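Local atomic coordinates of conserved hypothetical protein (Streptococcus pneumoniae, PDB entry 4QDY), a protein that is of unknown function but carries two YbbR-like domains, built mostly of beta strands and joined in tandem along one chain. Residues I137-D140 with Q141-D145. Residues are numbered along the deposited sequence; the frame is centred on the assembly and turned at random.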
ATOM      1  N   ILE A 137      11.140  -3.003  13.870  1.00 45.78           N
ATOM      2  CA  ILE A 137      10.717  -2.335  12.648  1.00 44.64           C
ATOM      3  C   ILE A 137      11.332  -3.059  11.453  1.00 49.08           C
ATOM      4  O   ILE A 137      12.537  -3.296  11.429  1.00 49.31           O
ATOM      5  CB  ILE A 137      11.070  -0.809  12.634  1.00 47.21           C
ATOM      6  CG1 ILE A 137      10.540  -0.040  13.872  1.00 47.62           C
ATOM      7  CG2 ILE A 137      10.584  -0.142  11.360  1.00 46.64           C
ATOM      8  CD1 ILE A 137      11.397  -0.089  15.146  1.00 55.22           C
ATOM      9  N   THR A 138      10.496  -3.395  10.464  1.00 45.68           N
ATOM     10  CA  THR A 138      10.906  -4.048   9.225  1.00 46.03           C
ATOM     11  C   THR A 138      10.642  -3.075   8.070  1.00 49.97           C
ATOM     12  O   THR A 138       9.545  -2.520   7.972  1.00 48.89           O
ATOM     13  CB  THR A 138      10.180  -5.394   9.056  1.00 53.36           C
ATOM     14  OG1 THR A 138      10.350  -6.180  10.239  1.00 54.74           O
ATOM     15  CG2 THR A 138      10.669  -6.173   7.845  1.00 51.69           C
ATOM     16  N   SER A 139      11.659  -2.853   7.221  1.00 47.28           N
ATOM     17  CA  SER A 139      11.612  -1.966   6.052  1.00 46.97           C
ATOM     18  C   SER A 139      12.869  -2.161   5.201  1.00 52.92           C
ATOM     19  O   SER A 139      13.598  -3.137   5.405  1.00 53.51           O
ATOM     20  CB  SER A 139      11.473  -0.506   6.494  1.00 49.73           C
ATOM     21  OG  SER A 139      11.263   0.367   5.398  1.00 56.73           O
ATOM     22  N   ASP A 140      13.123  -1.251   4.245  1.00 50.24           N
ATOM     23  CA  ASP A 140      14.350  -1.253   3.454  1.00 51.56           C
ATOM     24  C   ASP A 140      15.417  -0.519   4.280  1.00 57.06           C
ATOM     25  O   ASP A 140      15.051   0.197   5.212  1.00 55.98           O
ATOM     26  CB  ASP A 140      14.126  -0.635   2.058  1.00 53.24           C
ATOM     27  CG  ASP A 140      13.542   0.766   2.040  1.00 65.14           C
ATOM     28  OD1 ASP A 140      14.180   1.685   2.600  1.00 66.10           O
ATOM     29  OD2 ASP A 140      12.506   0.967   1.370  1.00 71.66           O
ATOM     30  N   GLN A 141      16.712  -0.699   3.973  1.00 55.56           N
ATOM     31  CA  GLN A 141      17.790  -0.070   4.742  1.00 56.63           C
ATOM     32  C   GLN A 141      17.753   1.478   4.629  1.00 61.57           C
ATOM     33  O   GLN A 141      18.087   2.159   5.603  1.00 61.13           O
ATOM     34  CB  GLN A 141      19.163  -0.595   4.278  1.00 59.25           C
ATOM     35  CG  GLN A 141      20.337  -0.201   5.184  1.00 71.65           C
ATOM     36  CD  GLN A 141      20.194  -0.728   6.593  1.00 89.01           C
ATOM     37  OE1 GLN A 141      20.127  -1.939   6.834  1.00 85.26           O
ATOM     38  NE2 GLN A 141      20.178   0.176   7.559  1.00 80.27           N
ATOM     39  N   GLU A 142      17.325   2.013   3.462  1.00 58.70           N
ATOM     40  CA  GLU A 142      17.258   3.452   3.166  1.00 58.46           C
ATOM     41  C   GLU A 142      16.303   4.183   4.126  1.00 61.95           C
ATOM     42  O   GLU A 142      16.713   5.158   4.758  1.00 61.65           O
ATOM     43  CB  GLU A 142      16.818   3.729   1.708  1.00 59.63           C
ATOM     44  CG  GLU A 142      17.562   2.966   0.619  1.00 73.20           C
ATOM     45  CD  GLU A 142      17.059   1.558   0.360  1.00 98.38           C
ATOM     46  OE1 GLU A 142      15.930   1.418  -0.167  1.00 95.11           O
ATOM     47  OE2 GLU A 142      17.811   0.595   0.633  1.00 93.92           O
ATOM     48  N   THR A 143      15.041   3.711   4.239  1.00 58.24           N
ATOM     49  CA  THR A 143      14.033   4.333   5.105  1.00 57.74           C
ATOM     50  C   THR A 143      14.271   3.955   6.575  1.00 62.23           C
ATOM     51  O   THR A 143      13.890   4.731   7.452  1.00 61.96           O
ATOM     52  CB  THR A 143      12.601   3.966   4.683  1.00 66.15           C
ATOM     53  OG1 THR A 143      12.455   2.550   4.663  1.00 66.17           O
ATOM     54  CG2 THR A 143      12.220   4.545   3.322  1.00 65.78           C
ATOM     55  N   LEU A 144      14.917   2.797   6.842  1.00 59.21           N
ATOM     56  CA  LEU A 144      15.214   2.326   8.202  1.00 59.44           C
ATOM     57  C   LEU A 144      16.195   3.290   8.898  1.00 64.42           C
ATOM     58  O   LEU A 144      16.014   3.598  10.078  1.00 64.09           O
ATOM     59  CB  LEU A 144      15.786   0.895   8.165  1.00 60.07           C
ATOM     60  CG  LEU A 144      15.670   0.038   9.430  1.00 64.61           C
ATOM     61  CD1 LEU A 144      14.223  -0.391   9.678  1.00 63.76           C
ATOM     62  CD2 LEU A 144      16.488  -1.223   9.286  1.00 67.71           C
ATOM     63  N   ASP A 145      17.201   3.795   8.145  1.00 61.67           N
ATOM     64  CA  ASP A 145      18.194   4.765   8.620  1.00 62.17           C
ATOM     65  C   ASP A 145      17.555   6.123   8.919  1.00 65.32           C
ATOM     66  O   ASP A 145      18.050   6.857   9.775  1.00 65.69           O
ATOM     67  CB  ASP A 145      19.319   4.953   7.581  1.00 64.96           C
ATOM     68  CG  ASP A 145      20.236   3.759   7.371  1.00 77.16           C
ATOM     69  OD1 ASP A 145      20.572   3.081   8.371  1.00 78.22           O
ATOM     70  OD2 ASP A 145      20.721   3.581   6.235  1.00 83.49           O
TER
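Asp-140 is the N-cap of the short helix 141-145, and its side chain reaches forward across the first turn and crosses Thr-143 at about a right angle. The capping bond runs from Thr-143 N to Asp-140 OD1 at 2.7 Å; it is nearly straight (170°) and meets the oxygen almost along its C-O axis. A second bond to the same oxygen comes from Thr-143 OG1, 2.8 Å from Asp-140 OD1 and well above the carboxylate plane. Asp-140 CG sits between its own backbone N and carbonyl carbon (chi1 55°), which turns the carboxylate toward the helix. In the backbone, Leu-144 N donates to Asp-140 O at 3.1 Å, closing the first helical turn.

Ser-139 OG, hydrogen-bonded to Pro-181 O, lies 2.6 Å from Thr-143 OG1. Among apolar groups, Leu-144 CD1 meets Ile-137 CG2 at a slant, 4.0 Å away, joining helix and strand 135-138.

The carboxylates of Glu-142 and Asp-140 lie close, their planes 12° apart; Lys-98, a weak, long ion-pair partner of both, would probably temper the like charge. The straight backbone bond, with the hydroxyl added from above the plane, is consistent with Asp-140 setting where the helix begins.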